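Local coordinates for protein oxaloacetate acetyl hydrolase (Cryphonectria parasitica, PDB 3LYE) that belongs to the phosphoenolpyruvate phosphomutase family of enzymes, built on a TIM-barrel fold, at residues H121-I126 with I166-A171. Residues are numbered along the deposited sequence; the frame is centred on the assembly and turned at random.
Sequences HLEDQI and IARTDA
Arg168 runs alongside Glu123 where the neighbouring parallel strands 119-122 and 164-169 reach their C-terminal ends. Behind it the strands are paired by two backbone bonds, Leu122 N to Ile166 O and Arg168 N to Leu122 O. With CG anti to the backbone N (chi1 166°) and an extended chain beyond, Arg168 brings its guanidinium alongside Glu123 and His121 and out to Asp170, a span that suits arginine. Its CB packs near Leu122 O, and Arg168 CG lies 3.7 Å from Glu123 CB. Arg168 CD is 3.9 Å from His121 ND1. At the tip, Glu123 OE2 sits over the centre of one guanidinium face, 3.5 Å from Arg168 NE; no N-H points at it, and the attraction is purely of charge. The N-H groups serve Asp170 instead, gripped side-on: Arg168 NE bonds Asp170 OD2 (2.9 Å) and Arg168 NH2 bonds Asp170 OD1. Lys137 also pairs with Asp170 OD1, and Gln125 NE2 adds a weak bond to OD2. His121 NE2 hydrogen-bonds the hydroxyl of Tyr50.

Asp124 ties down the turn that follows strand 164-169, its two oxygens accepting at once. Asp124 OD2 takes Asp170 N through its syn lone pair (2.7 Å), and OD1 accepts from Thr169 OG1, a hydroxyl that also accepts from Ala171 N in an ST turn.

The strand ends place this cluster at the C-terminal mouth of the barrel, where TIM-barrel enzymes have their active sites; Glu123 is near a bound calcium ion. Arg168 probably offsets the charges of Glu123 and Asp170, and Arg183, salt-bridged to OD1, that of Asp124, whose OD2 is 3.9 Å from Asp170 OD2.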
loop_
_atom_site.group_PDB
_atom_site.type_symbol
_atom_site.label_atom_id
_atom_site.label_comp_id
_atom_site.label_asym_id
_atom_site.label_seq_id
_atom_site.Cartn_x
_atom_site.Cartn_y
_atom_site.Cartn_z
ATOM N N HIS A 121 -13.779 6.647 16.624
ATOM C CA HIS A 121 -13.522 6.771 18.061
ATOM C C HIS A 121 -12.024 6.934 18.303
ATOM O O HIS A 121 -11.178 6.225 17.739
ATOM C CB HIS A 121 -14.196 5.703 18.911
ATOM C CG HIS A 121 -13.807 4.279 18.651
ATOM N ND1 HIS A 121 -12.651 3.708 19.137
ATOM C CD2 HIS A 121 -14.513 3.275 18.083
ATOM C CE1 HIS A 121 -12.657 2.415 18.846
ATOM N NE2 HIS A 121 -13.759 2.131 18.182
ATOM N N LEU A 122 -11.736 7.885 19.193
ATOM C CA LEU A 122 -10.382 8.325 19.578
ATOM C C LEU A 122 -10.284 8.222 21.081
ATOM O O LEU A 122 -11.077 8.824 21.782
ATOM C CB LEU A 122 -10.241 9.769 19.072
ATOM C CG LEU A 122 -8.984 10.536 19.433
ATOM C CD1 LEU A 122 -7.740 9.791 19.027
ATOM C CD2 LEU A 122 -9.032 11.906 18.737
ATOM N N GLU A 123 -9.298 7.476 21.551
ATOM C CA GLU A 123 -9.115 7.181 22.948
ATOM C C GLU A 123 -7.978 7.826 23.665
ATOM O O GLU A 123 -7.165 8.539 23.080
ATOM C CB GLU A 123 -9.023 5.638 23.073
ATOM C CG GLU A 123 -7.696 5.078 22.585
ATOM C CD GLU A 123 -7.770 3.652 22.041
ATOM O OE1 GLU A 123 -6.742 2.956 22.088
ATOM O OE2 GLU A 123 -8.819 3.247 21.522
ATOM N N ASP A 124 -7.992 7.598 24.980
ATOM C CA ASP A 124 -7.002 8.129 25.898
ATOM C C ASP A 124 -5.911 7.156 26.298
ATOM O O ASP A 124 -5.169 7.443 27.219
ATOM C CB ASP A 124 -7.683 8.769 27.121
ATOM C CG ASP A 124 -8.558 7.807 27.902
ATOM O OD1 ASP A 124 -9.031 8.241 28.968
ATOM O OD2 ASP A 124 -8.821 6.683 27.416
ATOM N N GLN A 125 -5.781 6.021 25.618
ATOM C CA GLN A 125 -4.716 5.081 25.989
ATOM C C GLN A 125 -3.333 5.542 25.566
ATOM O O GLN A 125 -3.184 6.418 24.718
ATOM C CB GLN A 125 -4.906 3.757 25.269
ATOM C CG GLN A 125 -6.067 3.013 25.686
ATOM C CD GLN A 125 -5.983 1.560 25.231
ATOM O OE1 GLN A 125 -5.017 0.859 25.488
ATOM N NE2 GLN A 125 -6.997 1.123 24.562
ATOM N N ILE A 126 -2.304 4.945 26.149
ATOM C CA ILE A 126 -0.953 5.303 25.777
ATOM C C ILE A 126 -0.830 4.714 24.378
ATOM O O ILE A 126 -1.466 3.716 24.059
ATOM C CB ILE A 126 0.074 4.736 26.761
ATOM C CG1 ILE A 126 0.216 5.714 27.912
ATOM C CG2 ILE A 126 1.410 4.505 26.102
ATOM C CD1 ILE A 126 -1.043 5.898 28.631
ATOM N N ILE A 166 -16.144 10.427 18.064
ATOM C CA ILE A 166 -16.499 9.751 19.287
ATOM C C ILE A 166 -15.304 9.756 20.197
ATOM O O ILE A 166 -14.219 9.273 19.852
ATOM C CB ILE A 166 -16.925 8.289 19.008
ATOM C CG1 ILE A 166 -18.138 8.236 18.083
ATOM C CG2 ILE A 166 -17.160 7.516 20.331
ATOM C CD1 ILE A 166 -18.018 7.142 16.990
ATOM N N ALA A 167 -15.493 10.354 21.375
ATOM C CA ALA A 167 -14.458 10.426 22.386
ATOM C C ALA A 167 -14.552 9.201 23.264
ATOM O O ALA A 167 -15.521 9.042 23.995
ATOM C CB ALA A 167 -14.601 11.690 23.243
ATOM N N ARG A 168 -13.538 8.360 23.200
ATOM C CA ARG A 168 -13.476 7.140 24.003
ATOM C C ARG A 168 -12.517 7.298 25.176
ATOM O O ARG A 168 -11.441 7.874 25.019
ATOM C CB ARG A 168 -12.961 5.972 23.137
ATOM C CG ARG A 168 -12.542 4.733 23.934
ATOM C CD ARG A 168 -12.258 3.578 23.017
ATOM N NE ARG A 168 -11.443 2.592 23.695
ATOM C CZ ARG A 168 -11.205 1.378 23.222
ATOM N NH1 ARG A 168 -11.768 0.981 22.094
ATOM N NH2 ARG A 168 -10.421 0.547 23.890
ATOM N N THR A 169 -12.933 6.791 26.337
ATOM C CA THR A 169 -12.093 6.811 27.509
ATOM C C THR A 169 -11.990 5.372 28.001
ATOM O O THR A 169 -12.985 4.659 28.167
ATOM C CB THR A 169 -12.511 7.754 28.664
ATOM O OG1 THR A 169 -11.573 7.607 29.740
ATOM C CG2 THR A 169 -13.862 7.479 29.181
ATOM N N ASP A 170 -10.752 4.998 28.246
ATOM C CA ASP A 170 -10.382 3.690 28.750
ATOM C C ASP A 170 -9.927 3.835 30.204
ATOM O O ASP A 170 -9.286 2.943 30.737
ATOM C CB ASP A 170 -9.209 3.171 27.936
ATOM C CG ASP A 170 -9.637 2.626 26.606
ATOM O OD1 ASP A 170 -10.234 1.541 26.606
ATOM O OD2 ASP A 170 -9.384 3.270 25.574
ATOM N N ALA A 171 -10.292 4.941 30.850
ATOM C CA ALA A 171 -9.891 5.195 32.235
ATOM C C ALA A 171 -10.643 4.474 33.364
ATOM O O ALA A 171 -10.216 4.558 34.513
ATOM C CB ALA A 171 -9.971 6.706 32.510
#